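Local coordinates for protein serine-threonine phosphatase 2C (Toxoplasma gondii, PDB 2I44) that probably removes phosphate from serine and threonine residues of proteins, as a PP2C-family phosphatase that binds metal ions, here calcium, at residues N119-N122 with E123-M127; H185-L188 with R189-N193. All coordinates share one frame; numbering follows the deposited sequence.

Contact 1. Residues N119-N122 with E123-M127; sequences NADN and ELVKM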
loop_
_atom_site.group_PDB
_atom_site.type_symbol
_atom_site.label_atom_id
_atom_site.label_comp_id
_atom_site.label_asym_id
_atom_site.label_seq_id
_atom_site.Cartn_x
_atom_site.Cartn_y
_atom_site.Cartn_z
ATOM N N ASN A 119 -11.811 9.407 -0.625
ATOM C CA ASN A 119 -12.789 9.487 0.458
ATOM C C ASN A 119 -12.184 9.069 1.789
ATOM O O ASN A 119 -12.479 9.658 2.835
ATOM C CB ASN A 119 -14.023 8.634 0.142
ATOM C CG ASN A 119 -14.832 9.197 -1.010
ATOM O OD1 ASN A 119 -14.846 10.408 -1.231
ATOM N ND2 ASN A 119 -15.516 8.325 -1.741
ATOM N N ALA A 120 -11.326 8.054 1.757
ATOM C CA ALA A 120 -10.685 7.609 2.985
ATOM C C ALA A 120 -9.738 8.695 3.474
ATOM O O ALA A 120 -9.577 8.888 4.676
ATOM C CB ALA A 120 -9.929 6.319 2.749
ATOM N N ASP A 121 -9.110 9.417 2.552
ATOM C CA ASP A 121 -8.190 10.459 2.989
ATOM C C ASP A 121 -8.927 11.668 3.543
ATOM O O ASP A 121 -8.476 12.278 4.508
ATOM C CB ASP A 121 -7.250 10.906 1.869
ATOM C CG ASP A 121 -6.110 11.768 2.395
ATOM O OD1 ASP A 121 -5.421 11.319 3.341
ATOM O OD2 ASP A 121 -5.905 12.888 1.879
ATOM N N ASN A 122 -10.056 12.020 2.937
ATOM C CA ASN A 122 -10.821 13.164 3.429
ATOM C C ASN A 122 -11.241 12.890 4.864
ATOM O O ASN A 122 -11.111 13.747 5.732
ATOM C CB ASN A 122 -12.064 13.421 2.565
ATOM C CG ASN A 122 -11.717 13.924 1.184
ATOM O OD1 ASN A 122 -10.644 14.496 0.970
ATOM N ND2 ASN A 122 -12.629 13.731 0.236
ATOM N N GLU A 123 -11.722 11.679 5.117
ATOM C CA GLU A 123 -12.166 11.315 6.453
ATOM C C GLU A 123 -10.995 11.296 7.435
ATOM O O GLU A 123 -11.117 11.756 8.572
ATOM C CB GLU A 123 -12.843 9.946 6.433
ATOM C CG GLU A 123 -13.659 9.671 7.685
ATOM C CD GLU A 123 -14.151 8.243 7.755
ATOM O OE1 GLU A 123 -14.335 7.627 6.680
ATOM O OE2 GLU A 123 -14.364 7.742 8.880
ATOM N N LEU A 124 -9.863 10.761 6.995
ATOM C CA LEU A 124 -8.680 10.709 7.848
ATOM C C LEU A 124 -8.206 12.129 8.204
ATOM O O LEU A 124 -7.953 12.434 9.373
ATOM C CB LEU A 124 -7.548 9.947 7.147
ATOM C CG LEU A 124 -6.235 9.831 7.929
ATOM C CD1 LEU A 124 -6.473 9.043 9.211
ATOM C CD2 LEU A 124 -5.175 9.144 7.074
ATOM N N VAL A 125 -8.094 12.986 7.194
ATOM C CA VAL A 125 -7.640 14.359 7.396
ATOM C C VAL A 125 -8.536 15.136 8.360
ATOM O O VAL A 125 -8.052 15.960 9.138
ATOM C CB VAL A 125 -7.533 15.122 6.043
ATOM C CG1 VAL A 125 -7.229 16.593 6.290
ATOM C CG2 VAL A 125 -6.416 14.504 5.180
ATOM N N LYS A 126 -9.841 14.888 8.305
ATOM C CA LYS A 126 -10.764 15.558 9.217
ATOM C C LYS A 126 -10.486 15.069 10.634
ATOM O O LYS A 126 -10.639 15.814 11.600
ATOM C CB LYS A 126 -12.216 15.254 8.837
ATOM C CG LYS A 126 -12.658 15.906 7.540
ATOM C CD LYS A 126 -14.060 15.464 7.159
ATOM C CE LYS A 126 -14.408 15.903 5.748
ATOM N NZ LYS A 126 -15.715 15.325 5.322
HETATM N N MSE A 127 -10.084 13.807 10.757
HETATM C CA MSE A 127 -9.767 13.262 12.067
HETATM C C MSE A 127 -8.488 13.925 12.559
HETATM O O MSE A 127 -8.361 14.267 13.739
HETATM C CB MSE A 127 -9.554 11.753 11.997
HETATM C CG MSE A 127 -10.806 10.949 11.690
HETATM SE SE MSE A 127 -10.415 9.045 11.670
HETATM C CE MSE A 127 -10.145 8.787 13.581
#
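D121 and V125, one helical turn apart, make the densest part of this contact, which lies within helix 98-130. The amide N of V125 donates to the carbonyl O of D121 at 2.8 Å in a nearly straight bond (170° at the hydrogen). Methyl CG2 of V125 is set beside its own backbone N, with CG1 taking the anti place (chi1 173°), and this brings CG2 back over the preceding turn, 3.1 Å from D121 O. The same methyl lies 3.7 Å from D121 OD2, where the two side chains cross at a slant. On the buried side A120 and L124 are joined by L124 N to A120 O at 3.0 Å, and their side chains rest on F233 of strand 233-234.

The exposed side is looser. Beyond the bond from K126 N to N122 O (3.1 Å), the lysine methylenes merely pass the same carbonyl oxygen, CG of K126 at 3.2 Å from N122 O, and the extended chain then carries NZ away from that oxygen. E123, at the flank, turns its carboxylate to Q78 of helix 66-80 instead of to N119.

Since D121 is buried, its charge needs partners, and they come from outside the two segments: K239 forms a salt bridge, while G234 N and N245 donate hydrogen bonds. V125 adds a methyl beside a carboxylate that these partners anchor, and whose ionised form the lysine would probably stabilise.

Contact 2. Residues H185-L188 with R189-N193; sequences HEKL and RIMRN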
loop_
_atom_site.group_PDB
_atom_site.type_symbol
_atom_site.label_atom_id
_atom_site.label_comp_id
_atom_site.label_asym_id
_atom_site.label_seq_id
_atom_site.Cartn_x
_atom_site.Cartn_y
_atom_site.Cartn_z
ATOM N N HIS A 185 7.154 15.664 -12.581
ATOM C CA HIS A 185 5.801 16.155 -12.380
ATOM C C HIS A 185 5.372 16.260 -10.913
ATOM O O HIS A 185 4.513 17.074 -10.589
ATOM C CB HIS A 185 4.805 15.332 -13.207
ATOM C CG HIS A 185 4.868 15.627 -14.680
ATOM N ND1 HIS A 185 3.931 15.157 -15.577
ATOM C CD2 HIS A 185 5.770 16.324 -15.412
ATOM C CE1 HIS A 185 4.255 15.552 -16.797
ATOM N NE2 HIS A 185 5.368 16.261 -16.725
ATOM N N GLU A 186 5.964 15.461 -10.024
ATOM C CA GLU A 186 5.623 15.567 -8.599
ATOM C C GLU A 186 6.199 16.893 -8.106
ATOM O O GLU A 186 5.522 17.687 -7.444
ATOM C CB GLU A 186 6.237 14.419 -7.790
ATOM C CG GLU A 186 5.657 13.048 -8.133
ATOM C CD GLU A 186 4.184 12.949 -7.808
ATOM O OE1 GLU A 186 3.825 12.858 -6.615
ATOM O OE2 GLU A 186 3.374 12.977 -8.750
ATOM N N LYS A 187 7.460 17.121 -8.449
ATOM C CA LYS A 187 8.165 18.329 -8.068
ATOM C C LYS A 187 7.402 19.550 -8.583
ATOM O O LYS A 187 7.246 20.551 -7.879
ATOM C CB LYS A 187 9.574 18.293 -8.660
ATOM C CG LYS A 187 10.495 19.402 -8.201
ATOM C CD LYS A 187 11.905 19.136 -8.713
ATOM C CE LYS A 187 12.878 20.208 -8.266
ATOM N NZ LYS A 187 14.264 19.876 -8.682
ATOM N N LEU A 188 6.931 19.461 -9.818
ATOM C CA LEU A 188 6.183 20.559 -10.409
ATOM C C LEU A 188 4.943 20.877 -9.592
ATOM O O LEU A 188 4.644 22.041 -9.332
ATOM C CB LEU A 188 5.781 20.219 -11.841
ATOM C CG LEU A 188 6.638 20.941 -12.875
ATOM C CD1 LEU A 188 6.386 20.359 -14.256
ATOM C CD2 LEU A 188 6.307 22.433 -12.833
ATOM N N ARG A 189 4.222 19.842 -9.175
ATOM C CA ARG A 189 3.009 20.063 -8.396
ATOM C C ARG A 189 3.308 20.706 -7.039
ATOM O O ARG A 189 2.584 21.607 -6.584
ATOM C CB ARG A 189 2.244 18.744 -8.192
ATOM C CG ARG A 189 0.916 18.925 -7.474
ATOM C CD ARG A 189 0.223 17.605 -7.167
ATOM N NE ARG A 189 0.965 16.808 -6.195
ATOM C CZ ARG A 189 1.625 15.688 -6.483
ATOM N NH1 ARG A 189 1.641 15.215 -7.719
ATOM N NH2 ARG A 189 2.280 15.039 -5.532
ATOM N N ILE A 190 4.380 20.249 -6.397
ATOM C CA ILE A 190 4.750 20.774 -5.089
ATOM C C ILE A 190 5.074 22.271 -5.126
ATOM O O ILE A 190 4.646 23.031 -4.247
ATOM C CB ILE A 190 5.951 20.003 -4.514
ATOM C CG1 ILE A 190 5.538 18.551 -4.246
ATOM C CG2 ILE A 190 6.446 20.678 -3.238
ATOM C CD1 ILE A 190 6.706 17.608 -4.076
HETATM N N MSE A 191 5.817 22.689 -6.146
HETATM C CA MSE A 191 6.201 24.087 -6.280
HETATM C C MSE A 191 5.031 24.969 -6.699
HETATM O O MSE A 191 4.980 26.144 -6.335
HETATM C CB MSE A 191 7.359 24.224 -7.274
HETATM C CG MSE A 191 8.641 23.526 -6.823
HETATM SE SE MSE A 191 10.022 23.547 -8.178
HETATM C CE MSE A 191 11.581 23.960 -7.075
ATOM N N ARG A 192 4.097 24.414 -7.464
ATOM C CA ARG A 192 2.931 25.185 -7.883
ATOM C C ARG A 192 2.046 25.451 -6.676
ATOM O O ARG A 192 1.366 26.470 -6.608
ATOM C CB ARG A 192 2.111 24.433 -8.934
ATOM C CG ARG A 192 2.657 24.497 -10.345
ATOM C CD ARG A 192 1.805 23.652 -11.277
ATOM N NE ARG A 192 2.473 23.407 -12.552
ATOM C CZ ARG A 192 2.046 22.535 -13.464
ATOM N NH1 ARG A 192 0.948 21.821 -13.246
ATOM N NH2 ARG A 192 2.719 22.362 -14.593
ATOM N N ASN A 193 2.061 24.530 -5.721
ATOM C CA ASN A 193 1.239 24.678 -4.536
ATOM C C ASN A 193 1.969 25.333 -3.365
ATOM O O ASN A 193 1.542 25.238 -2.218
ATOM C CB ASN A 193 0.658 23.321 -4.152
ATOM C CG ASN A 193 -0.481 22.905 -5.073
ATOM O OD1 ASN A 193 -1.610 23.378 -4.929
ATOM N ND2 ASN A 193 -0.186 22.042 -6.038
#
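E186 and R189 run side by side in the same direction, three residues apart on helix 184-192, and close a two-pronged salt bridge. The guanidinium grips end-on: NH2 of R189 reaches OE1 of E186 at 2.9 Å, and NH1 of R189 reaches OE2 of E186 at 3.0 Å. Both oxygens lie close to the guanidinium plane, yet the nitrogens approach from above the carboxylate plane, the two flat groups being turned 61° against each other. The pairing is therefore bidentate but not coplanar. Two bends produce it: the glutamate folds at chi2 (-63°), while the arginine leaves the helix extended and turns back at chi3 (66°). Outside partners hold both groups as well: S230 and R231 bind the carboxylate, and R189 NE donates to G242 O.

K187 and M191, a selenomethionine, also lie alongside one another, but their meeting is nonpolar, through the selenium as well as carbon, with K187 CE 4.1 Å from M191 CE. The lysine continues to Y199 OH. On the exposed flank L188 and R192 cross, methyl CD2 of L188 lying 4.0 Å from NE of R192. Inward, I190 lays CG1 3.3 Å from E186 O, the oxygen that also accepts I190 N, and its side chain packs on V197 and P181.

N193 has left helical geometry. Its backbone N and its ND2 approach R189 O from opposite faces of the carbonyl plane, the side-chain hydrogen bond measuring 2.9 Å from ND2 to R189 O. The glutamate-arginine pair is a common i to i+3 intrahelical salt bridge, on a helix with E186 and I190 buried and L188 and R192 exposed. N193, giving both N-H donors to one last-turn carbonyl, marks this helix's C-terminal end, just ahead of strand 196-198 in the PP2C domain.

Overall arrangement
From the N terminus, the chain passes strand 53-62 and helix 66-80 before entering long helix 98-130, where contact 1 joins neighbouring turns. Strands 137-146, 149-155, 159-166 and 169-174 follow, and then helix 184-192 carries contact 2. Each contact is local and closes no loop beyond its own helical turns; the two stand in series, neither nesting nor crossing. The centres of contacts 1 and 2 are 22 Å apart, and the two do not touch. Outside partners give each its place: contact 1 sets its helix against helix 66-80 and strand 233-234, whereas contact 2 joins helix 184-192 to strand 196-198 and to S230 and R231, just before strand 233-234.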